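Local coordinates for erythrocyte membrane protein 1 (Plasmodium falciparum, PDB 6S8T) that probably binds a host cell-surface receptor, here through its ICAM-1-binding DBLbeta domain, in the cytoadhesion of malaria-infected erythrocytes, at residues A[84-90]-A[159-164]. Residue numbers count along the deposited sequence, not the author numbering.
Sequences DGNNERF and RYKKHN
In this DBLbeta domain of PfEMP1, residues 84-90 of the irregular loop between helix 16-32 and strand 97-98 pack on the last turn of helix 137-163 and on Asn164 beyond it, Phe90 CA and Tyr160 CA 5.4 Å apart. Side-chain bonds, not sheet or helix pairing, fasten loop to helix end in this largely helical Duffy-binding fold. A type I beta turn runs from Asp84 to Asn87; both have positive phi (59/65 and 56/60), a left-handed region that Asp and Asn tolerate best after glycine. Asp84 (chi1 t) ties the turn: OD1 accepts from Glu88 N (2.8 Å), OD2 from Arg89 N (3.3 Å).

Arg159 is long enough to reach the turn. Arg159 NH2 lies 3.0 Å from Asp84 OD2, a salt bridge with the carboxylate over the guanidinium face, so no N-H points at the oxygen. Arg159 NH2 instead donates to Asn87 OD1 (2.7 Å), while its NE pairs with Glu155 one turn back; a water bridges Arg159 NH1 (2.6 Å) to Asp84 O (3.1 Å).

One turn along, His163 (chi1 m) accepts at ND1 from Phe90 N (3.1 Å), while NE2 donates weakly to Asn87 OD1 (3.4 Å). Asn164 ND2, held by Tyr160 O (2.8 Å), adds a weak bond to Phe90 O (3.2 Å).

Apolar Phe90 CD1 touches Tyr160 CD2 at 3.7 Å, the rings oblique at 48°; Trp304 of helix 293-319 contacts both. Arg89, extended with every chi t, reaches back along helix 137-163 to a salt bridge with Asp152.

Because a backbone N-H points at ND1, that nitrogen must be unprotonated; neutral His163 protonated on NE2 is likely, suiting a ring beside Arg159.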
ATOM      1  N   ASP A  84       4.263  -7.610 -14.362  1.00 55.95           N
ATOM      2  CA  ASP A  84       3.307  -8.691 -14.107  1.00 52.76           C
ATOM      3  C   ASP A  84       3.232  -9.651 -15.300  1.00 56.12           C
ATOM      4  O   ASP A  84       2.203  -9.800 -15.961  1.00 57.21           O
ATOM      5  CB  ASP A  84       1.922  -8.130 -13.761  1.00 50.98           C
ATOM      6  CG  ASP A  84       0.994  -9.189 -13.189  1.00 53.89           C
ATOM      7  OD1 ASP A  84       1.498 -10.204 -12.661  1.00 52.68           O
ATOM      8  OD2 ASP A  84      -0.239  -9.010 -13.275  1.00 53.41           O
ATOM      9  N   GLY A  85       4.365 -10.316 -15.545  1.00 58.00           N
ATOM     10  CA  GLY A  85       4.461 -11.244 -16.658  1.00 65.52           C
ATOM     11  C   GLY A  85       3.691 -12.534 -16.468  1.00 68.02           C
ATOM     12  O   GLY A  85       3.406 -13.223 -17.454  1.00 65.43           O
ATOM     13  N   ASN A  86       3.351 -12.881 -15.228  1.00 64.60           N
ATOM     14  CA  ASN A  86       2.616 -14.103 -14.938  1.00 67.08           C
ATOM     15  C   ASN A  86       1.159 -13.853 -14.584  1.00 64.28           C
ATOM     16  O   ASN A  86       0.443 -14.807 -14.262  1.00 59.55           O
ATOM     17  CB  ASN A  86       3.298 -14.871 -13.802  1.00 70.36           C
ATOM     18  CG  ASN A  86       4.694 -15.329 -14.167  1.00 75.55           C
ATOM     19  OD1 ASN A  86       4.947 -15.752 -15.296  1.00 78.84           O
ATOM     20  ND2 ASN A  86       5.615 -15.236 -13.213  1.00 74.16           N
ATOM     21  N   ASN A  87       0.704 -12.600 -14.634  1.00 62.74           N
ATOM     22  CA  ASN A  87      -0.669 -12.230 -14.294  1.00 64.56           C
ATOM     23  C   ASN A  87      -1.030 -12.694 -12.881  1.00 62.11           C
ATOM     24  O   ASN A  87      -1.959 -13.475 -12.666  1.00 64.50           O
ATOM     25  CB  ASN A  87      -1.657 -12.777 -15.329  1.00 70.36           C
ATOM     26  CG  ASN A  87      -1.481 -12.137 -16.689  1.00 75.17           C
ATOM     27  OD1 ASN A  87      -2.030 -11.069 -16.958  1.00 74.27           O
ATOM     28  ND2 ASN A  87      -0.707 -12.785 -17.556  1.00 78.34           N
ATOM     29  N   GLU A  88      -0.267 -12.192 -11.913  1.00 57.48           N
ATOM     30  CA  GLU A  88      -0.494 -12.497 -10.509  1.00 54.26           C
ATOM     31  C   GLU A  88      -0.929 -11.292  -9.694  1.00 48.96           C
ATOM     32  O   GLU A  88      -1.240 -11.454  -8.509  1.00 51.82           O
ATOM     33  CB  GLU A  88       0.773 -13.087  -9.876  1.00 54.83           C
ATOM     34  CG  GLU A  88       1.200 -14.414 -10.454  1.00 61.36           C
ATOM     35  CD  GLU A  88       2.490 -14.915  -9.843  1.00 66.91           C
ATOM     36  OE1 GLU A  88       3.217 -14.096  -9.242  1.00 66.30           O
ATOM     37  OE2 GLU A  88       2.772 -16.127  -9.956  1.00 70.87           O
ATOM     38  N   ARG A  89      -0.993 -10.100 -10.298  1.00 46.06           N
ATOM     39  CA  ARG A  89      -1.066  -8.865  -9.518  1.00 43.63           C
ATOM     40  C   ARG A  89      -2.323  -8.800  -8.658  1.00 42.82           C
ATOM     41  O   ARG A  89      -2.268  -8.369  -7.501  1.00 40.73           O
ATOM     42  CB  ARG A  89      -0.992  -7.649 -10.442  1.00 44.11           C
ATOM     43  CG  ARG A  89      -0.880  -6.327  -9.693  1.00 45.42           C
ATOM     44  CD  ARG A  89      -0.700  -5.141 -10.630  1.00 48.40           C
ATOM     45  NE  ARG A  89      -0.422  -3.917  -9.884  1.00 47.80           N
ATOM     46  CZ  ARG A  89      -0.313  -2.705 -10.423  1.00 47.98           C
ATOM     47  NH1 ARG A  89      -0.062  -1.658  -9.647  1.00 39.60           N
ATOM     48  NH2 ARG A  89      -0.462  -2.535 -11.730  1.00 43.16           N
ATOM     49  N   PHE A  90      -3.467  -9.214  -9.200  1.00 43.52           N
ATOM     50  CA  PHE A  90      -4.714  -9.149  -8.449  1.00 45.21           C
ATOM     51  C   PHE A  90      -5.423 -10.497  -8.437  1.00 45.29           C
ATOM     52  O   PHE A  90      -6.653 -10.560  -8.384  1.00 44.39           O
ATOM     53  CB  PHE A  90      -5.629  -8.054  -9.000  1.00 46.51           C
ATOM     54  CG  PHE A  90      -5.101  -6.660  -8.785  1.00 45.29           C
ATOM     55  CD1 PHE A  90      -5.109  -6.090  -7.519  1.00 45.93           C
ATOM     56  CD2 PHE A  90      -4.598  -5.920  -9.845  1.00 43.63           C
ATOM     57  CE1 PHE A  90      -4.623  -4.810  -7.313  1.00 43.85           C
ATOM     58  CE2 PHE A  90      -4.114  -4.640  -9.648  1.00 42.54           C
ATOM     59  CZ  PHE A  90      -4.126  -4.084  -8.379  1.00 43.30           C
ATOM     60  N   ARG A 159      -6.683  -4.980 -14.813  1.00 51.43           N
ATOM     61  CA  ARG A 159      -6.167  -6.265 -14.348  1.00 51.82           C
ATOM     62  C   ARG A 159      -6.971  -6.811 -13.175  1.00 53.22           C
ATOM     63  O   ARG A 159      -7.046  -8.030 -12.997  1.00 58.47           O
ATOM     64  CB  ARG A 159      -4.694  -6.147 -13.965  1.00 52.21           C
ATOM     65  CG  ARG A 159      -3.758  -6.092 -15.151  1.00 57.70           C
ATOM     66  CD  ARG A 159      -2.309  -6.200 -14.717  1.00 59.30           C
ATOM     67  NE  ARG A 159      -1.415  -6.334 -15.863  1.00 66.77           N
ATOM     68  CZ  ARG A 159      -1.083  -7.496 -16.419  1.00 65.14           C
ATOM     69  NH1 ARG A 159      -0.263  -7.525 -17.460  1.00 67.98           N
ATOM     70  NH2 ARG A 159      -1.567  -8.629 -15.930  1.00 62.17           N
ATOM     71  N   TYR A 160      -7.568  -5.937 -12.364  1.00 53.87           N
ATOM     72  CA  TYR A 160      -8.442  -6.411 -11.296  1.00 52.31           C
ATOM     73  C   TYR A 160      -9.657  -7.125 -11.875  1.00 54.26           C
ATOM     74  O   TYR A 160     -10.030  -8.213 -11.421  1.00 52.76           O
ATOM     75  CB  TYR A 160      -8.877  -5.243 -10.408  1.00 51.76           C
ATOM     76  CG  TYR A 160      -9.446  -5.662  -9.071  1.00 56.15           C
ATOM     77  CD1 TYR A 160     -10.726  -6.200  -8.968  1.00 60.34           C
ATOM     78  CD2 TYR A 160      -8.704  -5.508  -7.907  1.00 59.03           C
ATOM     79  CE1 TYR A 160     -11.243  -6.579  -7.740  1.00 63.50           C
ATOM     80  CE2 TYR A 160      -9.211  -5.882  -6.679  1.00 59.27           C
ATOM     81  CZ  TYR A 160     -10.478  -6.416  -6.600  1.00 63.17           C
ATOM     82  OH  TYR A 160     -10.975  -6.785  -5.371  1.00 67.07           O
ATOM     83  N   LYS A 161     -10.289  -6.520 -12.883  1.00 47.98           N
ATOM     84  CA  LYS A 161     -11.430  -7.161 -13.525  1.00 58.98           C
ATOM     85  C   LYS A 161     -11.018  -8.422 -14.273  1.00 56.18           C
ATOM     86  O   LYS A 161     -11.785  -9.390 -14.319  1.00 57.79           O
ATOM     87  CB  LYS A 161     -12.126  -6.174 -14.466  1.00 60.21           C
ATOM     88  CG  LYS A 161     -12.802  -5.016 -13.738  1.00 59.57           C
ATOM     89  CD  LYS A 161     -13.671  -4.177 -14.666  1.00 65.42           C
ATOM     90  CE  LYS A 161     -12.835  -3.290 -15.571  1.00 69.18           C
ATOM     91  NZ  LYS A 161     -13.689  -2.434 -16.444  1.00 73.16           N
ATOM     92  N   LYS A 162      -9.810  -8.440 -14.841  1.00 55.00           N
ATOM     93  CA  LYS A 162      -9.363  -9.609 -15.593  1.00 58.30           C
ATOM     94  C   LYS A 162      -9.009 -10.764 -14.665  1.00 56.78           C
ATOM     95  O   LYS A 162      -9.437 -11.903 -14.883  1.00 58.33           O
ATOM     96  CB  LYS A 162      -8.167  -9.241 -16.468  1.00 62.01           C
ATOM     97  CG  LYS A 162      -7.547 -10.422 -17.191  1.00 65.40           C
ATOM     98  CD  LYS A 162      -6.254 -10.023 -17.882  1.00 67.65           C
ATOM     99  CE  LYS A 162      -5.634 -11.203 -18.611  1.00 75.88           C
ATOM    100  NZ  LYS A 162      -5.382 -12.350 -17.694  1.00 80.69           N
ATOM    101  N   HIS A 163      -8.226 -10.491 -13.617  1.00 54.90           N
ATOM    102  CA  HIS A 163      -7.763 -11.562 -12.742  1.00 55.33           C
ATOM    103  C   HIS A 163      -8.887 -12.167 -11.912  1.00 56.35           C
ATOM    104  O   HIS A 163      -8.726 -13.275 -11.389  1.00 56.80           O
ATOM    105  CB  HIS A 163      -6.640 -11.048 -11.838  1.00 51.89           C
ATOM    106  CG  HIS A 163      -5.376 -10.739 -12.577  1.00 53.63           C
ATOM    107  ND1 HIS A 163      -4.316 -10.069 -12.005  1.00 53.00           N
ATOM    108  CD2 HIS A 163      -5.001 -11.015 -13.850  1.00 56.20           C
ATOM    109  CE1 HIS A 163      -3.346  -9.943 -12.891  1.00 54.29           C
ATOM    110  NE2 HIS A 163      -3.736 -10.509 -14.020  1.00 55.12           N
ATOM    111  N   ASN A 164     -10.022 -11.480 -11.791  1.00 55.92           N
ATOM    112  CA  ASN A 164     -11.181 -12.004 -11.084  1.00 54.22           C
ATOM    113  C   ASN A 164     -12.344 -12.332 -12.010  1.00 60.28           C
ATOM    114  O   ASN A 164     -13.418 -12.695 -11.520  1.00 61.86           O
ATOM    115  CB  ASN A 164     -11.639 -11.012 -10.008  1.00 51.69           C
ATOM    116  CG  ASN A 164     -10.592 -10.797  -8.936  1.00 52.62           C
ATOM    117  OD1 ASN A 164     -10.596 -11.467  -7.906  1.00 55.59           O
ATOM    118  ND2 ASN A 164      -9.678  -9.868  -9.180  1.00 46.65           N
TER
HETATM  119  O   HOH W   1       1.186  -9.235 -18.798  1.00 62.00           O